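Local coordinates for lysozyme M1 (Streptomyces coelicolor, PDB 1JFX), which hydrolyses the beta-1,4 linkages between N-acetylmuramic acid and N-acetyl-D-glucosamine in bacterial peptidoglycan, with both acetylmuramidase and diacetylmuramidase activity, at residues Gly7-His12 with Asp196-Lys201. Sequence-based numbering, arbitrary orientation.
Sequences GIDVSH and DVDRNK
Asp-9 lies against Asp-198 and Asn-200, its two carboxylate oxygens facing different partners. Its OD1 comes within 2.6 Å of Asp-198 OD2, the two carboxylate planes turned 46° apart. The other oxygen, OD2, accepts a nearly straight hydrogen bond from Asn-200 ND2 (2.8 Å) on its anti lone pair, and the carboxylate oxygen lies almost in the amide plane of Asn-200. Asp-9 CG sits between its backbone N and carbonyl carbon (chi1 63°), 3.4 Å from Asp-198 CB; that same CB lies 3.1 Å from Asp-9 OD2. On the face of Ile-8 and Arg-199, Val-197 CG2 reaches Ile-8 CB at 4.1 Å, the two side chains crossing at about a right angle, and also meets Val-10 CG1.

Strands 6-10 and 196-202, the first and last of the chain, pair antiparallel and close the curled sheet of this Ch-type (family 25) lysozyme domain, a beta/alpha-barrel of the TIM-barrel clan; strand 196-202 is antiparallel to strand 181-185 as well. Asp-9 is a predicted active-site residue near the C-terminal end of its strand. Gly-7 and Asn-200 form a hydrogen-bonded pair, with Gly-7 N to Asn-200 O and Asn-200 N to Gly-7 O both 2.9 Å. Asp-9 N to Asp-198 O is a weak 3.3 Å bond, and a water bridges Asp-9 O and Asp-198 N. A second water links Gly-7 O to Arg-199 NE, lying in plane at the guanidinium edge.

In the next shell, Trp-161 NE1 bonds Asn-200 OD1, fixing which way the amide is flipped, while Gln-183 NE2 gives Asp-9 OD2 a second donor. Strand 29-36 flanks strand 6-10, and Trp-19 and Val-22 of helix 19-24 pack on Ile-8.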
ATOM      1  N   GLY A   7      -5.036 -10.544  -4.411  1.00  6.19           N
ATOM      2  CA  GLY A   7      -4.827 -10.270  -2.997  1.00  7.52           C
ATOM      3  C   GLY A   7      -5.894  -9.352  -2.449  1.00  7.53           C
ATOM      4  O   GLY A   7      -6.847  -8.996  -3.153  1.00  6.93           O
ATOM      5  N   ILE A   8      -5.743  -8.974  -1.188  1.00  6.82           N
ATOM      6  CA  ILE A   8      -6.682  -8.050  -0.557  1.00  6.40           C
ATOM      7  C   ILE A   8      -5.903  -7.061   0.280  1.00  6.95           C
ATOM      8  O   ILE A   8      -4.689  -7.178   0.421  1.00  7.42           O
ATOM      9  CB  ILE A   8      -7.678  -8.779   0.394  1.00  6.71           C
ATOM     10  CG1 ILE A   8      -6.916  -9.501   1.516  1.00  7.33           C
ATOM     11  CG2 ILE A   8      -8.548  -9.769  -0.396  1.00  9.78           C
ATOM     12  CD1 ILE A   8      -7.839 -10.108   2.590  1.00 10.08           C
ATOM     13  N   ASP A   9      -6.583  -6.040   0.779  1.00  7.18           N
ATOM     14  CA  ASP A   9      -5.947  -5.113   1.718  1.00  6.19           C
ATOM     15  C   ASP A   9      -7.032  -4.872   2.746  1.00  6.35           C
ATOM     16  O   ASP A   9      -8.231  -4.869   2.423  1.00  7.08           O
ATOM     17  CB  ASP A   9      -5.435  -3.814   1.074  1.00  8.74           C
ATOM     18  CG  ASP A   9      -6.529  -2.970   0.464  1.00  8.33           C
ATOM     19  OD1 ASP A   9      -7.196  -2.191   1.192  1.00  8.07           O
ATOM     20  OD2 ASP A   9      -6.704  -3.092  -0.763  1.00  7.39           O
ATOM     21  N   VAL A  10      -6.618  -4.731   3.997  1.00  5.58           N
ATOM     22  CA  VAL A  10      -7.574  -4.578   5.082  1.00  6.74           C
ATOM     23  C   VAL A  10      -7.074  -3.637   6.160  1.00  6.38           C
ATOM     24  O   VAL A  10      -5.898  -3.320   6.217  1.00  7.18           O
ATOM     25  CB  VAL A  10      -7.829  -5.933   5.792  1.00  7.91           C
ATOM     26  CG1 VAL A  10      -8.282  -6.981   4.801  1.00  8.39           C
ATOM     27  CG2 VAL A  10      -6.546  -6.406   6.487  1.00  6.86           C
ATOM     28  N   SER A  11      -8.000  -3.218   7.021  1.00  6.86           N
ATOM     29  CA  SER A  11      -7.697  -2.362   8.156  1.00  8.26           C
ATOM     30  C   SER A  11      -8.650  -2.818   9.256  1.00  7.59           C
ATOM     31  O   SER A  11      -9.345  -3.823   9.098  1.00  7.44           O
ATOM     32  CB  SER A  11      -7.936  -0.885   7.837  1.00  8.57           C
ATOM     33  OG  SER A  11      -9.312  -0.604   7.621  1.00 11.55           O
ATOM     34  N   HIS A  12      -8.702  -2.083  10.361  1.00  8.69           N
ATOM     35  CA  HIS A  12      -9.585  -2.485  11.453  1.00  9.44           C
ATOM     36  C   HIS A  12     -11.046  -2.531  10.994  1.00  9.68           C
ATOM     37  O   HIS A  12     -11.869  -3.192  11.625  1.00 11.20           O
ATOM     38  CB  HIS A  12      -9.453  -1.528  12.647  1.00  9.89           C
ATOM     39  CG  HIS A  12     -10.354  -0.343  12.564  1.00 13.35           C
ATOM     40  ND1 HIS A  12     -10.149   0.691  11.676  1.00 14.46           N
ATOM     41  CD2 HIS A  12     -11.512  -0.065  13.207  1.00 14.95           C
ATOM     42  CE1 HIS A  12     -11.143   1.555  11.773  1.00 15.74           C
ATOM     43  NE2 HIS A  12     -11.983   1.119  12.695  1.00 16.90           N
ATOM     44  N   ASP A 196     -17.720  -6.152   3.062  1.00  9.33           N
ATOM     45  CA  ASP A 196     -16.955  -5.623   1.941  1.00  9.06           C
ATOM     46  C   ASP A 196     -15.451  -5.678   2.156  1.00  9.90           C
ATOM     47  O   ASP A 196     -14.949  -5.305   3.219  1.00 12.37           O
ATOM     48  CB  ASP A 196     -17.345  -4.161   1.666  1.00  9.60           C
ATOM     49  CG  ASP A 196     -18.751  -4.019   1.117  1.00  8.43           C
ATOM     50  OD1 ASP A 196     -19.295  -4.988   0.546  1.00 10.00           O
ATOM     51  OD2 ASP A 196     -19.312  -2.907   1.244  1.00 15.37           O
ATOM     52  N   VAL A 197     -14.732  -6.154   1.152  1.00  8.87           N
ATOM     53  CA  VAL A 197     -13.276  -6.196   1.251  1.00  8.77           C
ATOM     54  C   VAL A 197     -12.668  -5.614  -0.021  1.00  8.25           C
ATOM     55  O   VAL A 197     -13.232  -5.748  -1.111  1.00  8.89           O
ATOM     56  CB  VAL A 197     -12.738  -7.643   1.461  1.00 10.83           C
ATOM     57  CG1 VAL A 197     -12.902  -8.474   0.189  1.00 12.85           C
ATOM     58  CG2 VAL A 197     -11.272  -7.580   1.896  1.00 12.47           C
ATOM     59  N   ASP A 198     -11.538  -4.928   0.132  1.00  6.98           N
ATOM     60  CA  ASP A 198     -10.813  -4.360  -0.997  1.00  6.63           C
ATOM     61  C   ASP A 198     -10.070  -5.493  -1.692  1.00  6.31           C
ATOM     62  O   ASP A 198      -9.351  -6.259  -1.034  1.00  6.37           O
ATOM     63  CB  ASP A 198      -9.761  -3.354  -0.529  1.00  6.45           C
ATOM     64  CG  ASP A 198     -10.354  -2.106   0.088  1.00  9.60           C
ATOM     65  OD1 ASP A 198     -11.545  -1.818  -0.136  1.00 12.44           O
ATOM     66  OD2 ASP A 198      -9.596  -1.382   0.783  1.00 12.28           O
ATOM     67  N   ARG A 199     -10.230  -5.590  -3.012  1.00  6.45           N
ATOM     68  CA  ARG A 199      -9.562  -6.636  -3.786  1.00  6.40           C
ATOM     69  C   ARG A 199      -8.526  -6.022  -4.709  1.00  5.67           C
ATOM     70  O   ARG A 199      -8.760  -4.981  -5.338  1.00  7.26           O
ATOM     71  CB  ARG A 199     -10.569  -7.454  -4.602  1.00  7.52           C
ATOM     72  CG  ARG A 199     -11.586  -8.206  -3.733  1.00  6.63           C
ATOM     73  CD  ARG A 199     -12.313  -9.294  -4.520  1.00  8.28           C
ATOM     74  NE  ARG A 199     -11.366 -10.277  -5.041  1.00  7.89           N
ATOM     75  CZ  ARG A 199     -11.711 -11.331  -5.775  1.00  7.37           C
ATOM     76  NH1 ARG A 199     -12.987 -11.542  -6.067  1.00 11.54           N
ATOM     77  NH2 ARG A 199     -10.773 -12.161  -6.239  1.00  9.45           N
ATOM     78  N   ASN A 200      -7.384  -6.692  -4.795  1.00  5.29           N
ATOM     79  CA  ASN A 200      -6.257  -6.229  -5.600  1.00  6.46           C
ATOM     80  C   ASN A 200      -5.736  -7.291  -6.534  1.00  7.36           C
ATOM     81  O   ASN A 200      -5.836  -8.496  -6.255  1.00  6.58           O
ATOM     82  CB  ASN A 200      -5.106  -5.847  -4.679  1.00  6.52           C
ATOM     83  CG  ASN A 200      -5.491  -4.764  -3.723  1.00  7.75           C
ATOM     84  OD1 ASN A 200      -5.659  -3.616  -4.120  1.00  6.65           O
ATOM     85  ND2 ASN A 200      -5.671  -5.122  -2.454  1.00  9.65           N
ATOM     86  N   LYS A 201      -5.162  -6.826  -7.641  1.00  6.51           N
ATOM     87  CA  LYS A 201      -4.522  -7.702  -8.612  1.00  6.54           C
ATOM     88  C   LYS A 201      -3.038  -7.289  -8.628  1.00  7.08           C
ATOM     89  O   LYS A 201      -2.709  -6.111  -8.426  1.00  7.80           O
ATOM     90  CB  LYS A 201      -5.132  -7.478 -10.002  1.00  7.37           C
ATOM     91  CG  LYS A 201      -4.518  -8.335 -11.095  1.00  8.15           C
ATOM     92  CD  LYS A 201      -5.310  -8.178 -12.387  1.00  7.82           C
ATOM     93  CE  LYS A 201      -4.571  -8.746 -13.590  1.00 10.55           C
ATOM     94  NZ  LYS A 201      -4.372 -10.227 -13.522  1.00 11.78           N
TER
HETATM   95  O   HOH W   1      -8.563 -10.299  -4.979  1.00  6.50           O
HETATM   96  O   HOH W   2     -10.855  -4.093   2.750  1.00 13.22           O